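Local coordinates for protein zinc chaperone AztD (Citrobacter koseri, PDB 6CMK) that acts as a periplasmic zinc chaperone, binding zinc ions and handing one directly to the solute-binding protein AztC of the AztABCD zinc transport system, at residues W137-L147 with I159-G170; D176-P184 with G195-V206. All coordinates share one frame; numbering follows the deposited sequence.

Contact 1 of 2, residues W137-L147 with I159-G170; sequences WFDGEDSAQIL and ITKVNVVAPHHG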
# COMPACT_ATOMS: atom_id res chain seq x y z
N TRP B 137 -7.09 -16.25 -18.40
CA TRP B 137 -8.03 -16.65 -19.44
C TRP B 137 -7.32 -17.49 -20.50
O TRP B 137 -6.15 -17.27 -20.82
CB TRP B 137 -8.65 -15.43 -20.10
CG TRP B 137 -9.85 -15.74 -20.93
CD1 TRP B 137 -9.88 -16.07 -22.26
CD2 TRP B 137 -11.20 -15.76 -20.48
NE1 TRP B 137 -11.18 -16.29 -22.66
CE2 TRP B 137 -12.01 -16.10 -21.58
CE3 TRP B 137 -11.81 -15.51 -19.24
CZ2 TRP B 137 -13.39 -16.20 -21.48
CZ3 TRP B 137 -13.19 -15.62 -19.15
CH2 TRP B 137 -13.97 -15.95 -20.27
N PHE B 138 -8.06 -18.46 -21.05
CA PHE B 138 -7.58 -19.26 -22.18
C PHE B 138 -8.63 -19.19 -23.28
O PHE B 138 -9.74 -19.71 -23.11
CB PHE B 138 -7.31 -20.71 -21.76
CG PHE B 138 -6.11 -20.87 -20.88
CD1 PHE B 138 -6.22 -20.70 -19.52
CD2 PHE B 138 -4.87 -21.18 -21.42
CE1 PHE B 138 -5.12 -20.84 -18.70
CE2 PHE B 138 -3.77 -21.32 -20.61
CZ PHE B 138 -3.89 -21.14 -19.24
N ASP B 139 -8.28 -18.56 -24.39
CA ASP B 139 -9.22 -18.33 -25.49
C ASP B 139 -9.72 -19.63 -26.11
O ASP B 139 -10.80 -19.63 -26.71
CB ASP B 139 -8.56 -17.49 -26.58
CG ASP B 139 -8.34 -16.04 -26.16
OD1 ASP B 139 -8.80 -15.63 -25.08
OD2 ASP B 139 -7.69 -15.31 -26.94
N GLY B 140 -8.98 -20.73 -25.99
CA GLY B 140 -9.37 -21.99 -26.59
C GLY B 140 -9.91 -23.01 -25.63
O GLY B 140 -10.14 -24.16 -26.03
N GLU B 141 -10.12 -22.65 -24.37
CA GLU B 141 -10.63 -23.56 -23.35
C GLU B 141 -12.00 -23.08 -22.91
O GLU B 141 -12.37 -21.92 -23.10
CB GLU B 141 -9.68 -23.63 -22.15
CG GLU B 141 -8.25 -24.07 -22.47
CD GLU B 141 -8.14 -25.53 -22.84
OE1 GLU B 141 -9.01 -26.32 -22.43
OE2 GLU B 141 -7.17 -25.88 -23.55
N ASP B 142 -12.78 -24.00 -22.36
CA ASP B 142 -14.09 -23.66 -21.83
C ASP B 142 -14.03 -23.26 -20.36
O ASP B 142 -15.08 -23.13 -19.73
CB ASP B 142 -15.07 -24.82 -22.02
CG ASP B 142 -14.72 -26.03 -21.18
OD1 ASP B 142 -13.83 -25.93 -20.30
OD2 ASP B 142 -15.34 -27.09 -21.39
N SER B 143 -12.82 -23.07 -19.82
CA SER B 143 -12.61 -22.67 -18.43
C SER B 143 -11.48 -21.66 -18.34
O SER B 143 -10.56 -21.65 -19.16
CB SER B 143 -12.26 -23.88 -17.54
OG SER B 143 -13.33 -24.81 -17.49
N ALA B 144 -11.57 -20.80 -17.33
CA ALA B 144 -10.46 -19.96 -16.90
C ALA B 144 -9.83 -20.57 -15.66
O ALA B 144 -10.44 -21.39 -14.97
CB ALA B 144 -10.93 -18.53 -16.61
N GLN B 145 -8.59 -20.18 -15.38
CA GLN B 145 -7.83 -20.76 -14.27
C GLN B 145 -7.61 -19.70 -13.20
O GLN B 145 -7.07 -18.63 -13.49
CB GLN B 145 -6.51 -21.33 -14.77
CG GLN B 145 -6.73 -22.49 -15.73
CD GLN B 145 -5.44 -23.12 -16.21
OE1 GLN B 145 -4.40 -23.04 -15.55
NE2 GLN B 145 -5.51 -23.77 -17.35
N ILE B 146 -8.05 -19.99 -11.99
CA ILE B 146 -7.93 -19.07 -10.86
C ILE B 146 -6.95 -19.67 -9.85
O ILE B 146 -7.01 -20.87 -9.55
CB ILE B 146 -9.30 -18.77 -10.22
CG1 ILE B 146 -10.10 -17.80 -11.10
CG2 ILE B 146 -9.15 -18.12 -8.85
CD1 ILE B 146 -10.71 -18.42 -12.33
N LEU B 147 -6.07 -18.83 -9.33
CA LEU B 147 -5.05 -19.28 -8.39
C LEU B 147 -4.63 -18.09 -7.55
O LEU B 147 -5.23 -17.02 -7.62
CB LEU B 147 -3.87 -19.92 -9.12
CG LEU B 147 -3.19 -19.08 -10.20
CD1 LEU B 147 -1.75 -19.51 -10.27
CD2 LEU B 147 -3.87 -19.25 -11.56
N ILE B 159 -4.99 -24.80 -8.48
CA ILE B 159 -5.81 -24.16 -9.50
C ILE B 159 -7.28 -24.47 -9.26
O ILE B 159 -7.65 -25.60 -8.90
CB ILE B 159 -5.41 -24.65 -10.91
CG1 ILE B 159 -3.91 -24.48 -11.14
CG2 ILE B 159 -6.22 -23.91 -11.98
CD1 ILE B 159 -3.45 -23.07 -11.09
N THR B 160 -8.13 -23.49 -9.52
CA THR B 160 -9.56 -23.69 -9.69
C THR B 160 -9.93 -23.36 -11.13
O THR B 160 -9.66 -22.26 -11.61
CB THR B 160 -10.37 -22.85 -8.70
OG1 THR B 160 -10.04 -23.23 -7.36
CG2 THR B 160 -11.86 -23.06 -8.91
N LYS B 161 -10.52 -24.33 -11.82
CA LYS B 161 -11.02 -24.09 -13.17
C LYS B 161 -12.48 -23.66 -13.09
O LYS B 161 -13.32 -24.36 -12.51
CB LYS B 161 -10.86 -25.34 -14.04
CG LYS B 161 -9.43 -25.48 -14.55
CD LYS B 161 -9.26 -26.60 -15.56
CE LYS B 161 -7.80 -26.71 -15.99
NZ LYS B 161 -7.58 -27.64 -17.12
N VAL B 162 -12.78 -22.51 -13.67
CA VAL B 162 -14.11 -21.92 -13.63
C VAL B 162 -14.66 -21.95 -15.05
O VAL B 162 -14.06 -21.39 -15.97
CB VAL B 162 -14.08 -20.49 -13.07
CG1 VAL B 162 -15.47 -19.85 -13.19
CG2 VAL B 162 -13.60 -20.51 -11.63
N ASN B 163 -15.80 -22.62 -15.23
CA ASN B 163 -16.38 -22.74 -16.55
C ASN B 163 -16.87 -21.39 -17.06
O ASN B 163 -17.49 -20.62 -16.32
CB ASN B 163 -17.54 -23.74 -16.51
CG ASN B 163 -18.12 -24.02 -17.88
OD1 ASN B 163 -19.03 -23.33 -18.33
ND2 ASN B 163 -17.60 -25.06 -18.54
N VAL B 164 -16.59 -21.11 -18.33
CA VAL B 164 -16.99 -19.85 -18.96
C VAL B 164 -17.92 -20.10 -20.14
O VAL B 164 -18.08 -19.24 -21.00
CB VAL B 164 -15.76 -19.02 -19.36
CG1 VAL B 164 -14.96 -18.66 -18.11
CG2 VAL B 164 -14.87 -19.78 -20.33
N VAL B 165 -18.53 -21.30 -20.18
CA VAL B 165 -19.66 -21.67 -21.04
C VAL B 165 -19.15 -22.10 -22.41
O VAL B 165 -19.44 -23.22 -22.86
CB VAL B 165 -20.70 -20.54 -21.15
CG1 VAL B 165 -21.78 -20.92 -22.17
CG2 VAL B 165 -21.36 -20.28 -19.81
N ALA B 166 -18.42 -21.23 -23.09
CA ALA B 166 -17.90 -21.57 -24.40
C ALA B 166 -16.58 -20.84 -24.61
O ALA B 166 -16.44 -19.69 -24.16
CB ALA B 166 -18.87 -21.20 -25.52
N PRO B 167 -15.61 -21.47 -25.28
CA PRO B 167 -14.36 -20.77 -25.58
C PRO B 167 -14.62 -19.48 -26.35
O PRO B 167 -15.32 -19.46 -27.36
CB PRO B 167 -13.59 -21.78 -26.43
CG PRO B 167 -14.14 -23.10 -26.04
CD PRO B 167 -15.58 -22.87 -25.72
N HIS B 168 -14.05 -18.38 -25.85
CA HIS B 168 -14.12 -17.12 -26.56
C HIS B 168 -12.96 -16.25 -26.09
O HIS B 168 -12.26 -16.59 -25.13
CB HIS B 168 -15.47 -16.41 -26.36
CG HIS B 168 -15.75 -16.01 -24.95
ND1 HIS B 168 -16.22 -16.89 -24.00
CD2 HIS B 168 -15.69 -14.80 -24.34
CE1 HIS B 168 -16.41 -16.25 -22.86
NE2 HIS B 168 -16.10 -14.98 -23.04
N HIS B 169 -12.75 -15.14 -26.80
CA HIS B 169 -11.75 -14.15 -26.39
C HIS B 169 -12.38 -13.29 -25.32
O HIS B 169 -13.08 -12.31 -25.60
CB HIS B 169 -11.29 -13.29 -27.56
CG HIS B 169 -10.19 -12.35 -27.19
ND1 HIS B 169 -8.93 -12.78 -26.84
CD2 HIS B 169 -10.17 -11.00 -27.06
CE1 HIS B 169 -8.18 -11.74 -26.53
NE2 HIS B 169 -8.91 -10.64 -26.66
N GLY B 170 -12.11 -13.65 -24.07
CA GLY B 170 -12.78 -13.02 -22.96
C GLY B 170 -11.85 -12.58 -21.86
O GLY B 170 -10.64 -12.42 -22.08
O HOH W 1 -12.49 -19.15 -23.18
O HOH W 2 -8.40 -13.36 -23.55
O HOH W 3 -8.88 -26.08 -19.59
O HOH W 4 -7.43 -21.90 -6.48
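This contact joins the third and fourth strands of one four-stranded beta-propeller blade and, at its other end, holds a ligand of a high-affinity zinc site. His169 binds zinc through NE2, together with His126 and His216. Its ND1 donates to Asp139 OD2 at 2.8 Å. The oxygen lies in the imidazole plane, but ND1 meets it from above the carboxylate plane, and the two flat groups are turned 77° apart. This second-shell carboxylate helps fix the rotation of the ring and probably makes it a stronger zinc ligand. Water 2 links Asp139 OD1 to Gly170 O.

Beside the site lies the indole of Trp137. CG anti to the backbone N (chi1 -166°) swings it toward 164-170. Its NE1 donates to His168 O at 2.7 Å, close to the ring plane. Gly170 lies over one indole face, its CA 3.8 Å from the centroid of the five-membered ring, a CH-pi contact. The CZ2-CH2 edge of the indole points at the face of the His168 ring in an offset edge-to-face pair, CZ2 to CE1 3.3 Å.

Strands 143-147 and 160-163 run antiparallel. Ala144 pairs with Val162 and Ile146 with Thr160 through two backbone bonds each. On their face Ile146 CD1 meets Val162 CG2 at 3.6 Å. The pairing ends where Val164 N donates to Asp142 O, and Val164 CG1 packs 3.6 Å from Trp137 CH2.

Contact 2 of 2, residues D176-P184 with G195-V206; sequences DNYAVVSIP and GARVVDLQGKKV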
# COMPACT_ATOMS: atom_id res chain seq x y z
N ASP B 176 -13.13 -12.30 -4.09
CA ASP B 176 -13.16 -13.20 -2.94
C ASP B 176 -14.37 -14.11 -3.08
O ASP B 176 -15.51 -13.64 -2.99
CB ASP B 176 -13.24 -12.42 -1.64
CG ASP B 176 -12.05 -11.53 -1.43
OD1 ASP B 176 -10.93 -11.93 -1.83
OD2 ASP B 176 -12.23 -10.43 -0.85
N ASN B 177 -14.12 -15.39 -3.32
CA ASN B 177 -15.14 -16.43 -3.41
C ASN B 177 -16.00 -16.30 -4.67
O ASN B 177 -17.00 -17.03 -4.80
CB ASN B 177 -16.03 -16.42 -2.17
CG ASN B 177 -15.23 -16.56 -0.89
OD1 ASN B 177 -14.41 -17.46 -0.76
ND2 ASN B 177 -15.42 -15.63 0.04
N TYR B 178 -15.62 -15.41 -5.60
CA TYR B 178 -16.36 -15.14 -6.82
C TYR B 178 -15.38 -14.75 -7.92
O TYR B 178 -14.22 -14.45 -7.67
CB TYR B 178 -17.38 -14.01 -6.64
CG TYR B 178 -18.46 -14.28 -5.62
CD1 TYR B 178 -19.62 -14.96 -5.98
CD2 TYR B 178 -18.33 -13.85 -4.31
CE1 TYR B 178 -20.61 -15.21 -5.05
CE2 TYR B 178 -19.32 -14.09 -3.38
CZ TYR B 178 -20.45 -14.77 -3.76
OH TYR B 178 -21.44 -15.02 -2.84
N ALA B 179 -15.88 -14.73 -9.16
CA ALA B 179 -15.19 -14.12 -10.28
C ALA B 179 -16.23 -13.42 -11.14
O ALA B 179 -17.42 -13.72 -11.08
CB ALA B 179 -14.41 -15.13 -11.12
N VAL B 180 -15.77 -12.45 -11.92
CA VAL B 180 -16.57 -11.85 -12.99
C VAL B 180 -15.99 -12.34 -14.30
O VAL B 180 -14.78 -12.20 -14.54
CB VAL B 180 -16.57 -10.32 -12.92
CG1 VAL B 180 -17.22 -9.73 -14.18
CG2 VAL B 180 -17.29 -9.85 -11.67
N VAL B 181 -16.83 -12.92 -15.14
CA VAL B 181 -16.38 -13.48 -16.41
C VAL B 181 -17.24 -12.91 -17.53
O VAL B 181 -18.42 -12.60 -17.35
CB VAL B 181 -16.43 -15.02 -16.44
CG1 VAL B 181 -15.55 -15.61 -15.36
CG2 VAL B 181 -17.86 -15.53 -16.30
N SER B 182 -16.63 -12.80 -18.69
CA SER B 182 -17.34 -12.37 -19.88
C SER B 182 -18.25 -13.48 -20.37
O SER B 182 -18.01 -14.67 -20.14
CB SER B 182 -16.34 -11.97 -20.95
OG SER B 182 -15.44 -13.04 -21.19
N ILE B 183 -19.31 -13.07 -21.06
CA ILE B 183 -20.36 -13.96 -21.54
C ILE B 183 -20.14 -14.16 -23.04
O ILE B 183 -20.10 -13.16 -23.77
CB ILE B 183 -21.75 -13.36 -21.27
CG1 ILE B 183 -21.97 -13.17 -19.76
CG2 ILE B 183 -22.85 -14.21 -21.90
CD1 ILE B 183 -23.12 -12.23 -19.45
N PRO B 184 -20.01 -15.38 -23.54
CA PRO B 184 -19.80 -15.55 -24.98
C PRO B 184 -21.05 -15.16 -25.75
O PRO B 184 -22.18 -15.28 -25.27
CB PRO B 184 -19.51 -17.05 -25.13
CG PRO B 184 -20.21 -17.68 -23.95
CD PRO B 184 -20.07 -16.68 -22.83
N GLY B 195 -21.30 -9.34 -22.68
CA GLY B 195 -21.50 -8.79 -21.35
C GLY B 195 -20.63 -9.54 -20.36
O GLY B 195 -19.70 -10.25 -20.76
N ALA B 196 -20.95 -9.38 -19.08
CA ALA B 196 -20.20 -10.03 -18.02
C ALA B 196 -21.18 -10.47 -16.94
O ALA B 196 -22.28 -9.93 -16.81
CB ALA B 196 -19.14 -9.11 -17.41
N ARG B 197 -20.75 -11.45 -16.14
CA ARG B 197 -21.58 -11.91 -15.04
C ARG B 197 -20.71 -12.32 -13.86
O ARG B 197 -19.55 -12.70 -14.01
CB ARG B 197 -22.47 -13.09 -15.44
CG ARG B 197 -21.72 -14.34 -15.87
CD ARG B 197 -22.69 -15.53 -15.98
NE ARG B 197 -23.70 -15.34 -17.01
CZ ARG B 197 -23.73 -15.95 -18.20
NH1 ARG B 197 -22.79 -16.82 -18.54
NH2 ARG B 197 -24.71 -15.70 -19.05
N VAL B 198 -21.31 -12.25 -12.68
CA VAL B 198 -20.71 -12.80 -11.47
C VAL B 198 -20.95 -14.31 -11.46
O VAL B 198 -22.06 -14.77 -11.74
CB VAL B 198 -21.30 -12.13 -10.22
CG1 VAL B 198 -20.70 -12.74 -8.96
CG2 VAL B 198 -21.08 -10.62 -10.26
N VAL B 199 -19.91 -15.08 -11.14
CA VAL B 199 -20.06 -16.50 -10.86
C VAL B 199 -19.37 -16.80 -9.53
O VAL B 199 -18.43 -16.11 -9.13
CB VAL B 199 -19.49 -17.39 -11.99
CG1 VAL B 199 -20.22 -17.13 -13.30
CG2 VAL B 199 -17.98 -17.20 -12.14
N ASP B 200 -19.86 -17.83 -8.83
CA ASP B 200 -19.10 -18.32 -7.69
C ASP B 200 -17.98 -19.22 -8.23
O ASP B 200 -17.81 -19.37 -9.45
CB ASP B 200 -20.00 -19.01 -6.67
CG ASP B 200 -20.61 -20.29 -7.16
OD1 ASP B 200 -20.08 -20.90 -8.11
OD2 ASP B 200 -21.65 -20.70 -6.58
N LEU B 201 -17.17 -19.79 -7.34
CA LEU B 201 -15.99 -20.48 -7.85
C LEU B 201 -16.29 -21.91 -8.27
O LEU B 201 -15.38 -22.60 -8.74
CB LEU B 201 -14.86 -20.43 -6.82
CG LEU B 201 -14.35 -19.01 -6.51
CD1 LEU B 201 -13.29 -19.06 -5.43
CD2 LEU B 201 -13.79 -18.32 -7.76
N GLN B 202 -17.53 -22.35 -8.12
CA GLN B 202 -18.03 -23.53 -8.81
C GLN B 202 -18.63 -23.18 -10.17
O GLN B 202 -19.15 -24.07 -10.86
CB GLN B 202 -19.07 -24.25 -7.96
CG GLN B 202 -18.61 -24.57 -6.55
CD GLN B 202 -19.59 -25.48 -5.82
OE1 GLN B 202 -20.14 -26.40 -6.40
NE2 GLN B 202 -19.81 -25.20 -4.54
N GLY B 203 -18.58 -21.91 -10.56
CA GLY B 203 -19.04 -21.50 -11.87
C GLY B 203 -20.52 -21.16 -11.98
O GLY B 203 -20.97 -20.86 -13.09
N LYS B 204 -21.29 -21.23 -10.90
CA LYS B 204 -22.70 -20.91 -10.70
C LYS B 204 -22.91 -19.41 -10.89
O LYS B 204 -22.23 -18.60 -10.26
CB LYS B 204 -23.15 -21.33 -9.30
CG LYS B 204 -24.33 -22.27 -9.22
CD LYS B 204 -24.67 -22.57 -7.76
CE LYS B 204 -23.70 -23.58 -7.12
NZ LYS B 204 -22.40 -23.01 -6.63
N LYS B 205 -23.83 -19.06 -11.78
CA LYS B 205 -24.17 -17.66 -12.00
C LYS B 205 -24.76 -17.06 -10.73
O LYS B 205 -25.53 -17.71 -10.00
CB LYS B 205 -25.16 -17.57 -13.16
CG LYS B 205 -25.77 -16.20 -13.43
CD LYS B 205 -26.65 -16.25 -14.68
CE LYS B 205 -27.55 -15.03 -14.82
NZ LYS B 205 -28.26 -14.98 -16.13
N VAL B 206 -24.39 -15.82 -10.45
CA VAL B 206 -24.90 -15.08 -9.30
C VAL B 206 -25.59 -13.83 -9.82
O VAL B 206 -24.95 -13.00 -10.47
CB VAL B 206 -23.79 -14.71 -8.31
CG1 VAL B 206 -24.35 -13.87 -7.16
CG2 VAL B 206 -23.10 -15.96 -7.78
O HOH W 5 -17.51 -19.67 -4.37
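Strands 178-183 and 195-200 form a beta hairpin in the next propeller blade. Its side chains alternate between two faces. On one face Ile183 and Arg197 cross at about a right angle. Ile183 CG1 sits over the centre of the guanidinium, 3.6 Å from Arg197 CZ, and CG2 reaches toward NH2. The arginine chain bends at chi3 (63°), which turns the flat group under the isoleucine. NE forms a salt bridge with Asp209, so carbon covers one face of the guanidinium and the Asp209 carboxylate holds NE. On the same face Arg197 CG passes Val181 CG2, which also meets Val199 CG1 at 4.1 Å.

The other face carries Val180, Ser182, Ala196 and Val198. Val180 sends its two methyls different ways: CG1 touches Ala196 CB at 3.8 Å, and CG2 meets Val198 CG2. Ile236 and Leu234 of strand 232-237 pack on this face.

Backbone pairs Ala179-Val199 and Val181-Arg197 have two hydrogen bonds each. Beside the loop that joins the strands, Ile183 N donates to Gly195 O from well above the carbonyl plane.

Near the start of the hairpin, the Tyr178 ring lies across Asp200, its CD1 3.8 Å from Asp200 CA. Val206 comes at about a right angle to the tyrosine and touches the ring at its edge, CG2 to CE1 3.8 Å. Leu201 rests against the backbone of Asn177, CG to C 3.7 Å. Water 5 joins these two residues, donating to Asn177 O at 2.7 Å and accepting from Leu201 N.

From the N terminus, contact 1 comes first. It closes a loop of 11 residues, 148-158, which includes the short helix 149-153. It ties together the last three strands of one blade, and beyond strand 160-163 the chain returns to strand 133-138 at the zinc site. Contact 2 opens later and closes a helix-free loop of 10 residues, 185-194, in the following blade. The two are in series and neither nest nor cross. Strand 172-174, between them, opens the blade of contact 2. The blades meet directly: His168 NE2 probably hydrogen-bonds Ser182 OG at 2.8 Å, and Trp137 CH2 packs on the same oxygen.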